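Local coordinates for protein 3-oxoadipate enol-lactonase (Burkholderia xenovorans, PDB 2XUA) that probably hydrolyses the enol-lactone of 3-oxoadipate in catechol metabolism, and is here bound to laevulinic acid, a product analogue, at residues Arg157-Asp162 and Ala172-Val177; Cys97-Gly102 and Ile245-Arg250; Val136-Lys141 and His148-Ala153; Val238-Ser243 and Ala251-Lys256. All coordinates share one frame; numbering follows the deposited sequence.

Contact 1: residues Arg157-Asp162 and Ala172-Val177. With SHF (laevulinic acid), chain C.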
loop_
_atom_site.group_PDB
_atom_site.type_symbol
_atom_site.label_atom_id
_atom_site.label_comp_id
_atom_site.label_asym_id
_atom_site.label_seq_id
_atom_site.Cartn_x
_atom_site.Cartn_y
_atom_site.Cartn_z
ATOM N N ARG B 157 -8.950 -12.815 12.080
ATOM C CA ARG B 157 -7.997 -13.891 12.395
ATOM C C ARG B 157 -6.540 -13.414 12.342
ATOM O O ARG B 157 -5.625 -14.174 12.681
ATOM C CB ARG B 157 -8.210 -15.076 11.445
ATOM C CG ARG B 157 -9.541 -15.820 11.766
ATOM C CD ARG B 157 -10.025 -16.628 10.545
ATOM N NE ARG B 157 -9.132 -17.744 10.192
ATOM C CZ ARG B 157 -8.926 -18.848 10.937
ATOM N NH1 ARG B 157 -9.528 -19.008 12.133
ATOM N NH2 ARG B 157 -8.101 -19.798 10.482
ATOM N N TRP B 158 -6.324 -12.182 11.890
ATOM C CA TRP B 158 -4.958 -11.699 11.622
ATOM C C TRP B 158 -4.427 -10.848 12.749
ATOM O O TRP B 158 -3.223 -10.757 12.925
ATOM C CB TRP B 158 -4.975 -10.840 10.353
ATOM C CG TRP B 158 -5.067 -11.645 9.087
ATOM C CD1 TRP B 158 -5.323 -13.000 8.938
ATOM C CD2 TRP B 158 -4.898 -11.116 7.767
ATOM N NE1 TRP B 158 -5.355 -13.322 7.581
ATOM C CE2 TRP B 158 -5.082 -12.175 6.856
ATOM C CE3 TRP B 158 -4.634 -9.827 7.278
ATOM C CZ2 TRP B 158 -5.005 -11.987 5.490
ATOM C CZ3 TRP B 158 -4.526 -9.641 5.923
ATOM C CH2 TRP B 158 -4.732 -10.721 5.032
ATOM N N PHE B 159 -5.312 -10.201 13.514
ATOM C CA PHE B 159 -4.845 -9.346 14.617
ATOM C C PHE B 159 -5.660 -9.623 15.833
ATOM O O PHE B 159 -6.825 -10.018 15.667
ATOM C CB PHE B 159 -5.046 -7.862 14.223
ATOM C CG PHE B 159 -4.266 -7.466 12.993
ATOM C CD1 PHE B 159 -2.897 -7.307 13.044
ATOM C CD2 PHE B 159 -4.905 -7.309 11.780
ATOM C CE1 PHE B 159 -2.143 -6.939 11.903
ATOM C CE2 PHE B 159 -4.169 -6.946 10.640
ATOM C CZ PHE B 159 -2.756 -6.733 10.727
ATOM N N THR B 160 -5.107 -9.410 17.036
ATOM C CA THR B 160 -5.955 -9.501 18.245
ATOM C C THR B 160 -6.986 -8.367 18.182
ATOM O O THR B 160 -6.788 -7.375 17.440
ATOM C CB THR B 160 -5.123 -9.407 19.540
ATOM O OG1 THR B 160 -4.447 -8.133 19.566
ATOM C CG2 THR B 160 -4.087 -10.550 19.560
ATOM N N ALA B 161 -8.125 -8.570 18.841
ATOM C CA ALA B 161 -9.174 -7.544 18.967
ATOM C C ALA B 161 -8.596 -6.212 19.431
ATOM O O ALA B 161 -8.998 -5.132 18.958
ATOM C CB ALA B 161 -10.282 -7.997 19.972
ATOM N N ASP B 162 -7.679 -6.271 20.370
ATOM C CA ASP B 162 -7.191 -5.037 20.953
ATOM C C ASP B 162 -6.358 -4.268 19.916
ATOM O O ASP B 162 -6.448 -3.053 19.827
ATOM C CB ASP B 162 -6.287 -5.364 22.126
ATOM C CG ASP B 162 -5.626 -4.115 22.739
ATOM O OD1 ASP B 162 -6.329 -3.117 23.069
ATOM O OD2 ASP B 162 -4.395 -4.146 22.897
ATOM N N ALA B 172 -7.445 -0.489 8.091
ATOM C CA ALA B 172 -8.028 -0.015 6.846
ATOM C C ALA B 172 -7.096 -0.238 5.648
ATOM O O ALA B 172 -7.542 -0.618 4.558
ATOM C CB ALA B 172 -8.429 1.480 6.980
HETATM N N MSE B 173 -5.796 -0.049 5.830
HETATM C CA MSE B 173 -4.892 -0.211 4.698
HETATM C C MSE B 173 -4.715 -1.670 4.314
HETATM O O MSE B 173 -4.649 -2.032 3.125
HETATM C CB MSE B 173 -3.537 0.415 5.070
HETATM C CG MSE B 173 -3.655 1.994 5.101
HETATM SE SE MSE B 173 -1.894 2.628 5.600
HETATM C CE MSE B 173 -0.966 2.837 3.846
ATOM N N ILE B 174 -4.577 -2.502 5.341
ATOM C CA ILE B 174 -4.479 -3.951 5.149
ATOM C C ILE B 174 -5.777 -4.488 4.488
ATOM O O ILE B 174 -5.743 -5.305 3.543
ATOM C CB ILE B 174 -4.191 -4.632 6.569
ATOM C CG1 ILE B 174 -2.752 -4.325 7.050
ATOM C CG2 ILE B 174 -4.421 -6.091 6.522
ATOM C CD1 ILE B 174 -1.656 -4.834 6.134
ATOM N N ARG B 175 -6.931 -4.007 4.981
ATOM C CA ARG B 175 -8.223 -4.414 4.438
ATOM C C ARG B 175 -8.309 -3.968 2.994
ATOM O O ARG B 175 -8.839 -4.706 2.166
ATOM C CB ARG B 175 -9.360 -3.798 5.232
ATOM C CG ARG B 175 -10.791 -4.162 4.705
ATOM C CD ARG B 175 -11.954 -3.665 5.623
ATOM N NE ARG B 175 -13.191 -4.131 4.995
ATOM C CZ ARG B 175 -13.932 -5.159 5.414
ATOM N NH1 ARG B 175 -13.608 -5.814 6.539
ATOM N NH2 ARG B 175 -15.022 -5.521 4.700
ATOM N N ASP B 176 -7.763 -2.775 2.671
ATOM C CA ASP B 176 -7.916 -2.292 1.274
ATOM C C ASP B 176 -7.202 -3.234 0.345
ATOM O O ASP B 176 -7.698 -3.538 -0.749
ATOM C CB ASP B 176 -7.399 -0.849 1.084
ATOM C CG ASP B 176 -7.868 -0.203 -0.241
ATOM O OD1 ASP B 176 -9.060 -0.312 -0.561
ATOM O OD2 ASP B 176 -7.031 0.413 -0.970
ATOM N N VAL B 177 -6.043 -3.719 0.752
ATOM C CA VAL B 177 -5.280 -4.638 -0.121
ATOM C C VAL B 177 -6.018 -5.974 -0.221
ATOM O O VAL B 177 -6.187 -6.556 -1.326
ATOM C CB VAL B 177 -3.878 -4.876 0.476
ATOM C CG1 VAL B 177 -3.154 -6.032 -0.250
ATOM C CG2 VAL B 177 -3.071 -3.529 0.399
HETATM C C4 SHF C . -5.708 -15.510 4.432
HETATM C C5 SHF C . -4.275 -15.007 4.647
HETATM C C3 SHF C . -6.217 -16.737 5.206
HETATM C C2 SHF C . -5.532 -17.117 6.543
HETATM C C1 SHF C . -6.489 -17.957 7.490
HETATM O O4 SHF C . -6.471 -14.894 3.663
HETATM O O1 SHF C . -7.066 -17.273 8.356
HETATM O OH1 SHF C . -6.571 -19.230 7.421
#

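Contact 2: residues Cys97-Gly102 and Ile245-Arg250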
loop_
_atom_site.group_PDB
_atom_site.type_symbol
_atom_site.label_atom_id
_atom_site.label_comp_id
_atom_site.label_asym_id
_atom_site.label_seq_id
_atom_site.Cartn_x
_atom_site.Cartn_y
_atom_site.Cartn_z
ATOM N N CYS B 97 12.455 -15.099 4.196
ATOM C CA CYS B 97 11.545 -14.867 5.334
ATOM C C CYS B 97 10.170 -14.776 4.740
ATOM O O CYS B 97 9.860 -13.858 3.956
ATOM C CB CYS B 97 11.888 -13.550 6.067
ATOM S SG CYS B 97 10.769 -13.108 7.452
ATOM N N GLY B 98 9.327 -15.711 5.135
ATOM C CA GLY B 98 7.983 -15.817 4.558
ATOM C C GLY B 98 7.006 -15.956 5.683
ATOM O O GLY B 98 7.347 -16.532 6.722
ATOM N N LEU B 99 5.833 -15.366 5.486
ATOM C CA LEU B 99 4.805 -15.380 6.488
ATOM C C LEU B 99 3.595 -16.137 5.944
ATOM O O LEU B 99 3.145 -15.864 4.870
ATOM C CB LEU B 99 4.407 -13.967 6.924
ATOM C CG LEU B 99 3.578 -13.895 8.230
ATOM C CD1 LEU B 99 3.960 -12.686 9.089
ATOM C CD2 LEU B 99 2.095 -13.927 8.000
ATOM N N SER B 100 3.106 -17.091 6.757
ATOM C CA SER B 100 2.005 -17.999 6.398
ATOM C C SER B 100 2.223 -18.798 5.105
ATOM O O SER B 100 3.155 -19.580 5.076
ATOM C CB SER B 100 0.611 -17.318 6.466
ATOM O OG SER B 100 -0.331 -18.405 6.619
HETATM N N MSE B 101 1.415 -18.621 4.052
HETATM C CA MSE B 101 1.806 -19.272 2.732
HETATM C C MSE B 101 3.231 -18.888 2.276
HETATM O O MSE B 101 3.872 -19.660 1.577
HETATM C CB MSE B 101 0.855 -18.966 1.608
HETATM C CG MSE B 101 1.049 -17.561 1.079
HETATM SE SE MSE B 101 -0.146 -17.202 -0.316
HETATM C CE MSE B 101 0.514 -18.455 -1.724
ATOM N N GLY B 102 3.728 -17.719 2.717
ATOM C CA GLY B 102 5.139 -17.373 2.449
ATOM C C GLY B 102 6.093 -18.274 3.203
ATOM O O GLY B 102 7.125 -18.716 2.657
ATOM N N ILE B 245 -0.646 -12.033 11.784
ATOM C CA ILE B 245 0.233 -11.123 11.005
ATOM C C ILE B 245 1.143 -10.448 12.017
ATOM O O ILE B 245 0.974 -9.222 12.350
ATOM C CB ILE B 245 -0.622 -10.131 10.214
ATOM C CG1 ILE B 245 -1.631 -10.840 9.289
ATOM C CG2 ILE B 245 0.309 -9.145 9.446
ATOM C CD1 ILE B 245 -0.986 -11.738 8.223
ATOM N N SER B 246 2.026 -11.266 12.625
ATOM C CA SER B 246 2.851 -10.850 13.759
ATOM C C SER B 246 3.921 -9.824 13.425
ATOM O O SER B 246 4.392 -9.103 14.307
ATOM C CB SER B 246 3.499 -12.063 14.461
ATOM O OG SER B 246 4.534 -12.643 13.712
ATOM N N ASN B 247 4.322 -9.776 12.160
ATOM C CA ASN B 247 5.339 -8.758 11.771
ATOM C C ASN B 247 4.749 -7.329 11.783
ATOM O O ASN B 247 5.490 -6.330 11.747
ATOM C CB ASN B 247 5.864 -9.052 10.360
ATOM C CG ASN B 247 4.842 -8.745 9.316
ATOM O OD1 ASN B 247 3.768 -9.354 9.318
ATOM N ND2 ASN B 247 5.130 -7.751 8.439
ATOM N N ILE B 248 3.428 -7.232 11.757
ATOM C CA ILE B 248 2.728 -5.973 11.993
ATOM C C ILE B 248 2.356 -5.714 13.438
ATOM O O ILE B 248 2.749 -4.701 14.016
ATOM C CB ILE B 248 1.521 -5.845 11.093
ATOM C CG1 ILE B 248 2.042 -5.601 9.691
ATOM C CG2 ILE B 248 0.679 -4.572 11.463
ATOM C CD1 ILE B 248 0.959 -5.610 8.661
ATOM N N GLU B 249 1.595 -6.628 14.033
ATOM C CA GLU B 249 1.203 -6.452 15.419
ATOM C C GLU B 249 2.390 -6.336 16.403
ATOM O O GLU B 249 2.325 -5.566 17.338
ATOM C CB GLU B 249 0.158 -7.533 15.837
ATOM C CG GLU B 249 -0.271 -7.351 17.317
ATOM C CD GLU B 249 -1.641 -8.015 17.595
ATOM O OE1 GLU B 249 -2.265 -8.523 16.603
ATOM O OE2 GLU B 249 -2.064 -8.016 18.785
ATOM N N ARG B 250 3.458 -7.117 16.236
ATOM C CA ARG B 250 4.606 -6.988 17.079
ATOM C C ARG B 250 5.774 -6.715 16.177
ATOM O O ARG B 250 6.786 -7.456 16.213
ATOM C CB ARG B 250 4.955 -8.314 17.734
ATOM C CG ARG B 250 4.099 -8.809 18.824
ATOM C CD ARG B 250 3.505 -7.790 19.616
ATOM N NE ARG B 250 4.163 -7.698 20.879
ATOM C CZ ARG B 250 3.547 -7.474 22.038
ATOM N NH1 ARG B 250 2.235 -7.306 22.108
ATOM N NH2 ARG B 250 4.280 -7.406 23.149
#

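Contact 3: residues Val136-Lys141 and His148-Ala153. With SHF (laevulinic acid), chain C.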
loop_
_atom_site.group_PDB
_atom_site.type_symbol
_atom_site.label_atom_id
_atom_site.label_comp_id
_atom_site.label_asym_id
_atom_site.label_seq_id
_atom_site.Cartn_x
_atom_site.Cartn_y
_atom_site.Cartn_z
ATOM N N VAL B 136 -11.660 -25.202 1.255
ATOM C CA VAL B 136 -12.591 -25.483 0.151
ATOM C C VAL B 136 -13.751 -24.457 0.135
ATOM O O VAL B 136 -13.997 -23.812 -0.902
ATOM C CB VAL B 136 -13.024 -26.985 0.152
ATOM C CG1 VAL B 136 -14.173 -27.244 -0.829
ATOM C CG2 VAL B 136 -11.857 -27.849 -0.205
ATOM N N PRO B 137 -14.428 -24.237 1.293
ATOM C CA PRO B 137 -15.464 -23.194 1.404
ATOM C C PRO B 137 -14.910 -21.788 1.208
ATOM O O PRO B 137 -15.584 -20.904 0.705
ATOM C CB PRO B 137 -15.942 -23.295 2.872
ATOM C CG PRO B 137 -15.498 -24.624 3.344
ATOM C CD PRO B 137 -14.301 -25.045 2.537
ATOM N N ARG B 138 -13.680 -21.571 1.616
ATOM C CA ARG B 138 -13.057 -20.276 1.433
ATOM C C ARG B 138 -12.984 -19.873 -0.027
ATOM O O ARG B 138 -13.343 -18.732 -0.386
ATOM C CB ARG B 138 -11.665 -20.291 2.048
ATOM C CG ARG B 138 -11.087 -18.872 2.160
ATOM C CD ARG B 138 -9.672 -18.958 2.632
ATOM N NE ARG B 138 -9.390 -19.092 4.069
ATOM C CZ ARG B 138 -10.199 -18.802 5.084
ATOM N NH1 ARG B 138 -11.435 -18.372 4.860
ATOM N NH2 ARG B 138 -9.754 -18.956 6.345
ATOM N N ALA B 139 -12.526 -20.815 -0.857
ATOM C CA ALA B 139 -12.387 -20.659 -2.289
ATOM C C ALA B 139 -13.722 -20.460 -2.923
ATOM O O ALA B 139 -13.864 -19.619 -3.789
ATOM C CB ALA B 139 -11.687 -21.905 -2.907
ATOM N N VAL B 140 -14.719 -21.204 -2.465
ATOM C CA VAL B 140 -16.094 -21.039 -2.988
ATOM C C VAL B 140 -16.602 -19.631 -2.699
ATOM O O VAL B 140 -17.132 -18.921 -3.571
ATOM C CB VAL B 140 -17.107 -22.105 -2.370
ATOM C CG1 VAL B 140 -18.560 -21.663 -2.668
ATOM C CG2 VAL B 140 -16.833 -23.496 -2.892
ATOM N N LYS B 141 -16.423 -19.210 -1.458
ATOM C CA LYS B 141 -16.888 -17.909 -1.038
ATOM C C LYS B 141 -16.182 -16.805 -1.840
ATOM O O LYS B 141 -16.829 -15.867 -2.306
ATOM C CB LYS B 141 -16.681 -17.719 0.454
ATOM C CG LYS B 141 -17.515 -16.570 1.027
ATOM C CD LYS B 141 -17.293 -16.350 2.527
ATOM C CE LYS B 141 -18.488 -15.551 3.109
ATOM N NZ LYS B 141 -19.497 -16.466 3.746
ATOM N N HIS B 148 -15.119 -8.781 -0.241
ATOM C CA HIS B 148 -15.663 -8.007 0.882
ATOM C C HIS B 148 -16.256 -8.898 1.942
ATOM O O HIS B 148 -16.015 -8.727 3.148
ATOM C CB HIS B 148 -16.679 -6.968 0.368
ATOM C CG HIS B 148 -16.037 -5.663 -0.039
ATOM N ND1 HIS B 148 -15.617 -5.401 -1.334
ATOM C CD2 HIS B 148 -15.703 -4.568 0.694
ATOM C CE1 HIS B 148 -15.071 -4.197 -1.383
ATOM N NE2 HIS B 148 -15.106 -3.673 -0.167
ATOM N N ALA B 149 -16.996 -9.900 1.477
ATOM C CA ALA B 149 -17.570 -10.940 2.343
ATOM C C ALA B 149 -16.529 -11.702 3.194
ATOM O O ALA B 149 -16.697 -11.939 4.433
ATOM C CB ALA B 149 -18.419 -11.927 1.450
ATOM N N LEU B 150 -15.428 -12.048 2.534
ATOM C CA LEU B 150 -14.351 -12.794 3.151
ATOM C C LEU B 150 -13.592 -11.965 4.165
ATOM O O LEU B 150 -13.174 -12.483 5.199
ATOM C CB LEU B 150 -13.369 -13.213 2.098
ATOM C CG LEU B 150 -13.353 -14.661 1.717
ATOM C CD1 LEU B 150 -14.297 -14.780 0.568
ATOM C CD2 LEU B 150 -11.994 -14.857 1.222
ATOM N N ALA B 151 -13.429 -10.674 3.860
ATOM C CA ALA B 151 -12.665 -9.762 4.692
ATOM C C ALA B 151 -13.204 -9.773 6.111
ATOM O O ALA B 151 -12.417 -9.727 7.052
ATOM C CB ALA B 151 -12.713 -8.319 4.108
ATOM N N ASP B 152 -14.524 -9.854 6.285
ATOM C CA ASP B 152 -15.088 -9.727 7.653
ATOM C C ASP B 152 -14.788 -10.986 8.469
ATOM O O ASP B 152 -14.680 -10.934 9.700
ATOM C CB ASP B 152 -16.596 -9.464 7.674
ATOM C CG ASP B 152 -16.991 -8.135 7.009
ATOM O OD1 ASP B 152 -16.365 -7.052 7.278
ATOM O OD2 ASP B 152 -17.974 -8.201 6.215
ATOM N N ALA B 153 -14.643 -12.112 7.785
ATOM C CA ALA B 153 -14.336 -13.366 8.437
ATOM C C ALA B 153 -12.848 -13.524 8.634
ATOM O O ALA B 153 -12.418 -14.048 9.654
ATOM C CB ALA B 153 -14.865 -14.547 7.620
HETATM C C4 SHF C . -5.708 -15.510 4.432
HETATM C C5 SHF C . -4.275 -15.007 4.647
HETATM C C3 SHF C . -6.217 -16.737 5.206
HETATM C C2 SHF C . -5.532 -17.117 6.543
HETATM C C1 SHF C . -6.489 -17.957 7.490
HETATM O O4 SHF C . -6.471 -14.894 3.663
HETATM O O1 SHF C . -7.066 -17.273 8.356
HETATM O OH1 SHF C . -6.571 -19.230 7.421
#

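Contact 4: residues Val238-Ser243 and Ala251-Lys256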
loop_
_atom_site.group_PDB
_atom_site.type_symbol
_atom_site.label_atom_id
_atom_site.label_comp_id
_atom_site.label_asym_id
_atom_site.label_seq_id
_atom_site.Cartn_x
_atom_site.Cartn_y
_atom_site.Cartn_z
ATOM N N VAL B 238 10.603 -19.222 18.141
ATOM C CA VAL B 238 10.349 -17.984 18.906
ATOM C C VAL B 238 8.862 -17.639 18.776
ATOM O O VAL B 238 8.292 -17.655 17.689
ATOM C CB VAL B 238 11.183 -16.735 18.391
ATOM C CG1 VAL B 238 10.784 -15.491 19.121
ATOM C CG2 VAL B 238 12.688 -16.902 18.599
ATOM N N GLU B 239 8.236 -17.314 19.895
ATOM C CA GLU B 239 6.821 -17.103 19.924
ATOM C C GLU B 239 6.590 -15.662 20.352
ATOM O O GLU B 239 7.158 -15.201 21.325
ATOM C CB GLU B 239 6.130 -18.121 20.872
ATOM C CG GLU B 239 4.643 -17.973 20.913
ATOM C CD GLU B 239 3.976 -19.086 21.727
ATOM O OE1 GLU B 239 4.386 -20.240 21.585
ATOM O OE2 GLU B 239 3.066 -18.787 22.509
ATOM N N LEU B 240 5.799 -14.944 19.570
ATOM C CA LEU B 240 5.522 -13.566 19.837
ATOM C C LEU B 240 4.096 -13.390 20.311
ATOM O O LEU B 240 3.223 -14.137 19.896
ATOM C CB LEU B 240 5.712 -12.760 18.544
ATOM C CG LEU B 240 7.093 -12.771 17.908
ATOM C CD1 LEU B 240 6.968 -11.977 16.561
ATOM C CD2 LEU B 240 8.134 -12.109 18.846
ATOM N N ASP B 241 3.886 -12.408 21.175
ATOM C CA ASP B 241 2.548 -12.053 21.661
ATOM C C ASP B 241 1.680 -11.368 20.598
ATOM O O ASP B 241 1.359 -10.179 20.700
ATOM C CB ASP B 241 2.636 -11.176 22.910
ATOM C CG ASP B 241 1.265 -11.018 23.632
ATOM O OD1 ASP B 241 0.243 -11.622 23.244
ATOM O OD2 ASP B 241 1.241 -10.284 24.602
ATOM N N ALA B 242 1.274 -12.162 19.613
ATOM C CA ALA B 242 0.558 -11.638 18.480
ATOM C C ALA B 242 -0.320 -12.738 17.915
ATOM O O ALA B 242 -0.264 -13.891 18.346
ATOM C CB ALA B 242 1.561 -11.103 17.419
ATOM N N SER B 243 -1.175 -12.370 16.991
ATOM C CA SER B 243 -1.961 -13.325 16.223
ATOM C C SER B 243 -1.178 -13.595 14.924
ATOM O O SER B 243 0.060 -13.690 14.943
ATOM C CB SER B 243 -3.359 -12.747 15.978
ATOM O OG SER B 243 -4.148 -13.666 15.228
ATOM N N ALA B 251 5.674 -5.656 15.385
ATOM C CA ALA B 251 6.724 -5.295 14.399
ATOM C C ALA B 251 8.108 -5.216 14.977
ATOM O O ALA B 251 9.040 -5.829 14.483
ATOM C CB ALA B 251 6.347 -3.994 13.709
ATOM N N ASP B 252 8.261 -4.457 16.066
ATOM C CA ASP B 252 9.583 -4.258 16.587
ATOM C C ASP B 252 10.288 -5.535 17.026
ATOM O O ASP B 252 11.468 -5.727 16.685
ATOM C CB ASP B 252 9.595 -3.155 17.663
ATOM C CG ASP B 252 11.022 -2.704 17.973
ATOM O OD1 ASP B 252 11.636 -3.343 18.838
ATOM O OD2 ASP B 252 11.544 -1.791 17.299
ATOM N N ALA B 253 9.577 -6.426 17.721
ATOM C CA ALA B 253 10.149 -7.665 18.197
ATOM C C ALA B 253 10.375 -8.597 17.056
ATOM O O ALA B 253 11.379 -9.326 17.039
ATOM C CB ALA B 253 9.233 -8.323 19.215
ATOM N N PHE B 254 9.439 -8.597 16.088
ATOM C CA PHE B 254 9.568 -9.458 14.906
ATOM C C PHE B 254 10.844 -9.090 14.112
ATOM O O PHE B 254 11.642 -9.986 13.756
ATOM C CB PHE B 254 8.331 -9.283 14.037
ATOM C CG PHE B 254 8.331 -10.148 12.807
ATOM C CD1 PHE B 254 7.532 -11.304 12.723
ATOM C CD2 PHE B 254 9.153 -9.816 11.726
ATOM C CE1 PHE B 254 7.523 -12.133 11.530
ATOM C CE2 PHE B 254 9.137 -10.625 10.532
ATOM C CZ PHE B 254 8.329 -11.769 10.434
ATOM N N THR B 255 10.987 -7.801 13.814
ATOM C CA THR B 255 12.151 -7.280 13.133
ATOM C C THR B 255 13.469 -7.663 13.815
ATOM O O THR B 255 14.358 -8.257 13.187
ATOM C CB THR B 255 12.044 -5.761 12.871
ATOM O OG1 THR B 255 10.855 -5.499 12.091
ATOM C CG2 THR B 255 13.241 -5.325 12.063
ATOM N N LYS B 256 13.563 -7.383 15.099
ATOM C CA LYS B 256 14.722 -7.738 15.893
ATOM C C LYS B 256 15.030 -9.223 15.807
ATOM O O LYS B 256 16.196 -9.611 15.583
ATOM C CB LYS B 256 14.493 -7.296 17.356
ATOM C CG LYS B 256 15.633 -7.584 18.339
ATOM C CD LYS B 256 16.829 -6.604 18.162
ATOM C CE LYS B 256 18.068 -6.891 19.072
ATOM N NZ LYS B 256 17.677 -7.363 20.434
#

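Contact 1: residues Arg157-Asp162 and Ala172-Val177
Ile174 meets the two neighbouring aromatic side chains Trp158 and Phe159 with a single methyl group. Its CG2 lies 3.6 Å from Trp158 CZ3 and 4.2 Å from Phe159 CE2, near the plane of each ring, so both rings present an edge to the branch and neither lays a face over it. The methyl reaches them because CG2 stands trans to the backbone N of Ile174, while CG1 falls beside that nitrogen (chi1 -71°). The contact is wholly apolar and buried, and it joins helix 168-179 to the loop that leads into helix 161-166. These elements belong to the helical insertion between strands 117-123 and 209-214, the cap of this alpha/beta hydrolase, and the same loop serves its ligand pocket. Another stretch of the indole edge meets laevulinic acid: Trp158 CZ2 stands 3.2 Å from the methyl carbon C5 of the ligand. Arg157, one residue earlier, takes the carboxylate. Its NE donates to O1 of the ligand at 2.8 Å with an N-H...O angle of 150°, whereas the second bond, from NH2 to OH1, is weak at 3.5 Å. The bend at chi3 (66°) turns the guanidinium toward the acid. Tyr186 OH adds another bond to the ligand. Phe159 and Ile174 also both touch Ile248 of helix 246-249, and the Trp158 ring meets that of His244. On helix 168-179, Asp176 forms salt bridges to Arg17 and Arg57 of the second subunit.

Contact 2: residues Cys97-Gly102 and Ile245-Arg250
Leu99, at the end of strand 94-99, sends its two methyl branches against the start of helix 246-249. The strand runs up to it through Cys97, whose backbone is bonded to Val30 and Ser32, and through Gly98, which bonds with Ala121 and Cys123; these pairings tie it to its neighbours in the central sheet. At Leu99 itself, CG is trans to the backbone N (chi1 -165°), which directs the fork at the facing segment. CD2 meets Ile245 CD1 at 3.8 Å, the two side chains crossing at about a right angle. CD1 turns the other way and lies 3.3 Å from Asn247 OD1, a close approach of a methyl to an amide oxygen. That oxygen is buried here and has no hydrogen-bonding partner in the model, whereas the ND2 of the same amide donates to Met41 O. CD1 also comes within 4.3 Å of Ser246 N. On the helix side, Ile245 O receives both Ile248 N and Glu249 N, fixing the first turn whose residues form this wall. Past Leu99 the chain reverses sharply: Ser100 has phi 55° and psi -116°, and Gly102 N closes the turn on Leu99 O at 2.9 Å. The Gly102 carbonyl oxygen occupies the side of Gly98 where a side chain would stand, so the absence of one there lets the bend close tightly. Strand, serine and helix 101-112 are consistent with the GxSxG nucleophile elbow of alpha/beta hydrolases; Ser100, touching His244, probably forms the catalytic triad with it and Asp217.

Contact 3: residues Val136-Lys141 and His148-Ala153
Leu150 is held against Lys141 in a distorted conformation, with chi1 at -107° and chi2 at 92°, both displaced from the usual staggered values. This brings CD1 alongside the lysine, 3.7 Å from Lys141 CG and equally close to the backbone carbon Lys141 C. The lysine and leucine chains run alongside each other with their ends pointing opposite ways, so the leucine methyl is met by the aliphatic stem of the lysine and not by its charged end. Farther along that stem, CE lies 4.0 Å from Ala149 CB. Arg138, one turn earlier on its helix, meets the other branch of Leu150 through CG, which is 4.2 Å from CD2. The helices concerned, 132-145 and 147-154, follow each other directly and form a helical hairpin in the cap inserted into the alpha/beta hydrolase fold. Their local axes are inclined at 141°, only roughly antiparallel, and approach to 10.4 Å, a spacing bridged by these long side chains. Arg138 then continues past the hairpin into the ligand pocket: its chain stays extended up to a bend at chi3, and NH2 makes a weak hydrogen bond of 3.4 Å to OH1 of laevulinic acid. Arg157 binds the same carboxylate, so two cationic groups gather round one anion. Tyr186 of helix 183-195 touches both Arg138 and Leu150, while Asp152 ties the second helix to Arg175 by a salt bridge.

Contact 4: residues Val238-Ser243 and Ala251-Lys256
Leu240 inserts its forked end between Ala253 and Phe254, giving one methyl to each. CD2 meets Ala253 CB at 4.0 Å, and CD1 comes to 3.9 Å from Phe254 CB. The latter methyl is just as near to the ring carbon CD1 of Phe254 and lies near the ring plane, so it rests at the edge of the phenyl group and not over a face. With CG of Leu240 trans to the carbonyl carbon (chi1 -61°), the fork is carried from the strand to the helix, where it crosses the Phe254 side chain at about a right angle. Phe254 in turn has CG trans to its own backbone N, and its side chain touches Ile212 of the neighbouring strand 209-214. Strand 236-240 is the outermost strand at this end of the central sheet within the chain, and helix 251-263 is the C-terminal helix covering it, as in the last beta-alpha unit of the alpha/beta hydrolase fold. In the next layer, Ile212 reaches Leu240 as well, and Ser246 from the short helix 246-249 touches both Leu240 and Phe254. Directly after the strand, Ala242 N bonds back to Leu240 O at 2.8 Å, closing an inverse gamma turn centred on Asp241, whose OD1 is bonded to His216 NE2. The helix has its own regular bonds, such as Thr255 N to Ala251 O, and Thr255 and Ala251 pack against helix 43-52.

Overall arrangement
Contact 2 lies nearest the centre of the chain and is fully buried, with contact 4 beside it; both reach the central sheet and rely on leucine branches, but contact 2 also buries an amide oxygen. Helix 246-249 joins them, since Ser246 and Asn247 pack on Phe254. Contacts 1 and 3 belong to the cap and share laevulinic acid, to which each supplies an arginine. Contact 3 is the more peripheral and only partly buried, with lysine stem and alanine at its margin, whereas contact 1 is buried. Cap and core meet where Trp158 O bonds Ile245 N and Thr160 OG1 pairs with Glu249 OE2, linking contact 1 to contact 2.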